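Local coordinates for protein putative acyl-CoA thioester hydrolase (Yersinia pestis KIM10+, PDB 5DM5) that probably hydrolyses acyl-CoA thioesters to free acid and coenzyme A, working as a hexamer of hot-dog fold subunits, at residues S46-G51 against I102-K107; A88-I91 against S97-I100. One frame throughout, in Å; residues are numbered along the deposited sequence.

Overall arrangement
Both contacts use strand 97-106, at different points. Contact 1 sets helix 43-60 against the sheet, its centre about 3 Å from the chain centre; contact 2 pairs the strand with its hairpin partner 83-93, its centre about 11 Å from the chain centre. The two centres lie about 14 Å apart, but the contacts touch where Ala88 packs near Ile102 and the side chain of Arg89 reaches Glu103. Contact 2 joins two neighbouring strands of the sheet on which the helix of contact 1 rests. Active sites of hot-dog thioesterases form between subunits, though none is located here; segment 46-51 meets a second and a third subunit, whereas the contact 2 segments touch no other chain.

Contact 1 of 2, residues S46-G51 against I102-K107; sequences SQMDIG and IEVWVK
Met48 reaches down from the central helix of the hot-dog fold onto Ile102 and Val104, alternate residues of strand 97-106 that both face the helix. Its side chain starts with CG beside the backbone N (chi1 -56°), runs extended, then bends at chi3, which brings the terminal methyl back over Ile102: CE lies 3.5 Å from Ile102 CG2. While the methionine tip goes to the CG2 branch and the Ile102 carbonyl oxygen, the other isoleucine branch runs back to the helix, where Ile102 CD1 meets the backbone oxygen of Met48. Val104 is met at a slant, higher up the methionine chain, with Met48 CG 3.5 Å from Val104 CG2 and the sulfur beside the same methyl. No hydrogen bond links the segments; this is buried apolar packing of helix on sheet, extended by Phe125 of strand 118-129, which touches both Met48 and Ile102. Glu103 lies on the other face of the sheet, where its OE1 takes a hydrogen bond on its anti side, tilted 27° out of the carboxylate plane, from Trp105 NE1 at 2.9 Å, nearly in the plane of the indole.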
loop_
_atom_site.group_PDB
_atom_site.type_symbol
_atom_site.label_atom_id
_atom_site.label_comp_id
_atom_site.label_asym_id
_atom_site.label_seq_id
_atom_site.Cartn_x
_atom_site.Cartn_y
_atom_site.Cartn_z
ATOM N N SER B 46 0.452 14.923 -3.635
ATOM C CA SER B 46 -0.019 14.294 -2.395
ATOM C C SER B 46 0.857 14.780 -1.260
ATOM O O SER B 46 0.371 15.165 -0.199
ATOM C CB SER B 46 0.070 12.764 -2.465
ATOM O OG SER B 46 -0.641 12.238 -3.568
ATOM N N GLN B 47 2.162 14.772 -1.516
ATOM C CA GLN B 47 3.163 15.258 -0.574
ATOM C C GLN B 47 3.051 16.754 -0.308
ATOM O O GLN B 47 3.265 17.184 0.808
ATOM C CB GLN B 47 4.564 14.922 -1.068
ATOM C CG GLN B 47 4.768 13.441 -1.140
ATOM C CD GLN B 47 4.676 12.804 0.224
ATOM O OE1 GLN B 47 5.636 12.827 0.996
ATOM N NE2 GLN B 47 3.487 12.309 0.565
ATOM N N MET B 48 2.767 17.558 -1.325
ATOM C CA MET B 48 2.602 18.983 -1.072
ATOM C C MET B 48 1.371 19.291 -0.225
ATOM O O MET B 48 1.404 20.162 0.632
ATOM C CB MET B 48 2.544 19.781 -2.374
ATOM C CG MET B 48 3.746 19.566 -3.270
ATOM S SD MET B 48 3.807 20.594 -4.750
ATOM C CE MET B 48 4.026 22.206 -4.026
ATOM N N ASP B 49 0.264 18.617 -0.483
ATOM C CA ASP B 49 -0.928 18.824 0.334
ATOM C C ASP B 49 -0.654 18.372 1.761
ATOM O O ASP B 49 -1.080 19.006 2.711
ATOM C CB ASP B 49 -2.133 18.101 -0.251
ATOM C CG ASP B 49 -3.418 18.425 0.472
ATOM O OD1 ASP B 49 -4.470 17.897 0.086
ATOM O OD2 ASP B 49 -3.389 19.137 1.481
ATOM N N ILE B 50 0.052 17.257 1.912
ATOM C CA ILE B 50 0.403 16.789 3.250
ATOM C C ILE B 50 1.281 17.769 3.989
ATOM O O ILE B 50 0.964 18.221 5.088
ATOM C CB ILE B 50 1.181 15.486 3.218
ATOM C CG1 ILE B 50 0.321 14.340 2.732
ATOM C CG2 ILE B 50 1.633 15.149 4.606
ATOM C CD1 ILE B 50 1.052 13.040 2.637
ATOM N N GLY B 51 2.375 18.117 3.337
ATOM C CA GLY B 51 3.366 19.008 3.881
ATOM C C GLY B 51 2.760 20.327 4.281
ATOM O O GLY B 51 3.102 20.857 5.319
ATOM N N ILE B 102 4.384 26.540 -1.041
ATOM C CA ILE B 102 5.010 25.238 -0.815
ATOM C C ILE B 102 6.027 24.906 -1.879
ATOM O O ILE B 102 5.734 24.986 -3.072
ATOM C CB ILE B 102 3.952 24.118 -0.768
ATOM C CG1 ILE B 102 2.988 24.378 0.395
ATOM C CG2 ILE B 102 4.610 22.767 -0.593
ATOM C CD1 ILE B 102 1.869 23.362 0.551
ATOM N N GLU B 103 7.194 24.461 -1.421
ATOM C CA GLU B 103 8.337 24.179 -2.276
ATOM C C GLU B 103 8.752 22.713 -2.217
ATOM O O GLU B 103 8.919 22.173 -1.138
ATOM C CB GLU B 103 9.513 25.036 -1.785
ATOM C CG GLU B 103 9.217 26.546 -1.637
ATOM C CD GLU B 103 10.404 27.345 -1.092
ATOM O OE1 GLU B 103 11.481 26.759 -0.852
ATOM O OE2 GLU B 103 10.258 28.565 -0.895
ATOM N N VAL B 104 9.034 22.092 -3.355
ATOM C CA VAL B 104 9.477 20.701 -3.363
ATOM C C VAL B 104 10.817 20.640 -4.042
ATOM O O VAL B 104 10.933 20.890 -5.249
ATOM C CB VAL B 104 8.499 19.749 -4.085
ATOM C CG1 VAL B 104 9.083 18.361 -4.154
ATOM C CG2 VAL B 104 7.204 19.694 -3.364
ATOM N N TRP B 105 11.815 20.277 -3.248
ATOM C CA TRP B 105 13.204 20.225 -3.666
ATOM C C TRP B 105 13.681 18.790 -3.645
ATOM O O TRP B 105 13.127 17.995 -2.919
ATOM C CB TRP B 105 14.076 21.072 -2.729
ATOM C CG TRP B 105 13.772 22.577 -2.697
ATOM C CD1 TRP B 105 12.690 23.185 -2.107
ATOM C CD2 TRP B 105 14.566 23.641 -3.254
ATOM N NE1 TRP B 105 12.763 24.547 -2.272
ATOM C CE2 TRP B 105 13.898 24.854 -2.976
ATOM C CE3 TRP B 105 15.768 23.685 -3.969
ATOM C CZ2 TRP B 105 14.394 26.091 -3.384
ATOM C CZ3 TRP B 105 16.252 24.913 -4.374
ATOM C CH2 TRP B 105 15.569 26.098 -4.080
ATOM N N VAL B 106 14.669 18.424 -4.440
ATOM C CA VAL B 106 15.190 17.068 -4.325
ATOM C C VAL B 106 16.563 17.161 -3.684
ATOM O O VAL B 106 17.397 17.932 -4.131
ATOM C CB VAL B 106 15.298 16.367 -5.672
ATOM C CG1 VAL B 106 15.846 14.979 -5.488
ATOM C CG2 VAL B 106 13.939 16.343 -6.367
ATOM N N LYS B 107 16.826 16.349 -2.665
ATOM C CA LYS B 107 18.107 16.430 -1.961
ATOM C C LYS B 107 19.272 15.719 -2.652
ATOM O O LYS B 107 20.355 16.280 -2.791
ATOM C CB LYS B 107 17.938 15.877 -0.547
ATOM C CG LYS B 107 19.207 15.917 0.285
ATOM C CD LYS B 107 18.989 15.470 1.690
ATOM C CE LYS B 107 20.268 15.440 2.540
ATOM N NZ LYS B 107 19.939 15.007 3.907
#

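Contact 2 of 2, residues A88-I91 against S97-I100; sequences ARCI and SITI
Ile91 N donates to Thr99 O, the one backbone hydrogen bond between 88-91 and 97-100; it is 2.9 Å long, and the N lies almost straight ahead of the carbonyl. Next to it, Cys90 and Ile100 form an antiparallel non-hydrogen-bonded pair. Beside it, Ile100 CA approaches Arg89 O at 3.3 Å, a CA-H...O contact rather than a conventional bond. Outside these residues the backbone pairing continues from Arg89 to Asn101 and from Thr99 to Lys92. With both Ile91 and Lys92 set against Thr99, and Ile91 psi at -42°, the geometry is consistent with a classic beta bulge. This is the turn end of the hairpin made by strands 83-93 and 97-106, next to one another in the antiparallel sheet of the hot-dog fold; the short segments are well splayed, at 131° between their directions. The apolar contacts centre on Ile100. Its two branches divide the opposite strand: CG1 lies beside the Cys90 backbone and is 3.9 Å from Cys90 CB, whereas CG2, anti to the backbone N, points to Arg89 O and comes within 3.8 Å of Ala88 CB. Cys90 sends its sulfur the other way along the hairpin: chi1 of -179° carries SG toward Ile98, 3.8 Å from Ile98 CG2. As for charge, the Arg89 side chain turns from segment 97-100 to a later part of the same strand, where NH1 makes a long, weak ion pair with Glu103 OE2.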
loop_
_atom_site.group_PDB
_atom_site.type_symbol
_atom_site.label_atom_id
_atom_site.label_comp_id
_atom_site.label_asym_id
_atom_site.label_seq_id
_atom_site.Cartn_x
_atom_site.Cartn_y
_atom_site.Cartn_z
ATOM N N ALA B 88 7.308 24.522 3.577
ATOM C CA ALA B 88 6.092 25.305 3.512
ATOM C C ALA B 88 6.303 26.652 4.168
ATOM O O ALA B 88 7.017 26.755 5.155
ATOM C CB ALA B 88 4.963 24.573 4.161
ATOM N N ARG B 89 5.729 27.697 3.587
ATOM C CA ARG B 89 5.799 29.020 4.182
ATOM C C ARG B 89 4.453 29.653 4.215
ATOM O O ARG B 89 3.912 29.922 3.157
ATOM C CB ARG B 89 6.649 29.957 3.350
ATOM C CG ARG B 89 7.910 29.423 2.872
ATOM C CD ARG B 89 8.309 30.164 1.649
ATOM N NE ARG B 89 7.917 31.562 1.717
ATOM C CZ ARG B 89 8.024 32.392 0.692
ATOM N NH1 ARG B 89 8.551 31.966 -0.449
ATOM N NH2 ARG B 89 7.634 33.647 0.809
ATOM N N CYS B 90 3.922 29.966 5.387
ATOM C CA CYS B 90 2.668 30.711 5.404
ATOM C C CYS B 90 2.956 32.123 4.915
ATOM O O CYS B 90 4.066 32.628 5.090
ATOM C CB CYS B 90 2.026 30.753 6.790
ATOM S SG CYS B 90 0.452 31.662 6.804
ATOM N N ILE B 91 1.977 32.738 4.261
ATOM C CA ILE B 91 2.135 34.090 3.736
ATOM C C ILE B 91 0.973 34.989 4.174
ATOM O O ILE B 91 1.160 36.137 4.584
ATOM C CB ILE B 91 2.244 34.087 2.201
ATOM C CG1 ILE B 91 3.385 33.183 1.755
ATOM C CG2 ILE B 91 2.498 35.479 1.681
ATOM C CD1 ILE B 91 3.530 33.107 0.265
ATOM N N SER B 97 -8.897 31.922 6.698
ATOM C CA SER B 97 -8.165 31.464 5.506
ATOM C C SER B 97 -6.632 31.616 5.519
ATOM O O SER B 97 -6.099 32.709 5.686
ATOM C CB SER B 97 -8.717 32.181 4.273
ATOM O OG SER B 97 -8.491 33.577 4.344
ATOM N N ILE B 98 -5.946 30.484 5.362
ATOM C CA ILE B 98 -4.478 30.411 5.301
ATOM C C ILE B 98 -3.837 30.129 3.929
ATOM O O ILE B 98 -4.052 29.059 3.352
ATOM C CB ILE B 98 -3.963 29.337 6.266
ATOM C CG1 ILE B 98 -4.480 29.635 7.664
ATOM C CG2 ILE B 98 -2.440 29.280 6.255
ATOM C CD1 ILE B 98 -4.051 28.625 8.673
ATOM N N THR B 99 -3.113 31.103 3.378
ATOM C CA THR B 99 -2.385 30.887 2.128
ATOM C C THR B 99 -0.906 30.555 2.362
ATOM O O THR B 99 -0.188 31.335 2.958
ATOM C CB THR B 99 -2.482 32.108 1.225
ATOM O OG1 THR B 99 -3.863 32.408 0.969
ATOM C CG2 THR B 99 -1.763 31.839 -0.075
ATOM N N ILE B 100 -0.441 29.424 1.842
ATOM C CA ILE B 100 0.926 28.951 2.076
ATOM C C ILE B 100 1.663 28.556 0.808
ATOM O O ILE B 100 1.187 27.711 0.066
ATOM C CB ILE B 100 0.939 27.725 3.036
ATOM C CG1 ILE B 100 0.428 28.124 4.422
ATOM C CG2 ILE B 100 2.334 27.149 3.166
ATOM C CD1 ILE B 100 0.414 26.995 5.416
#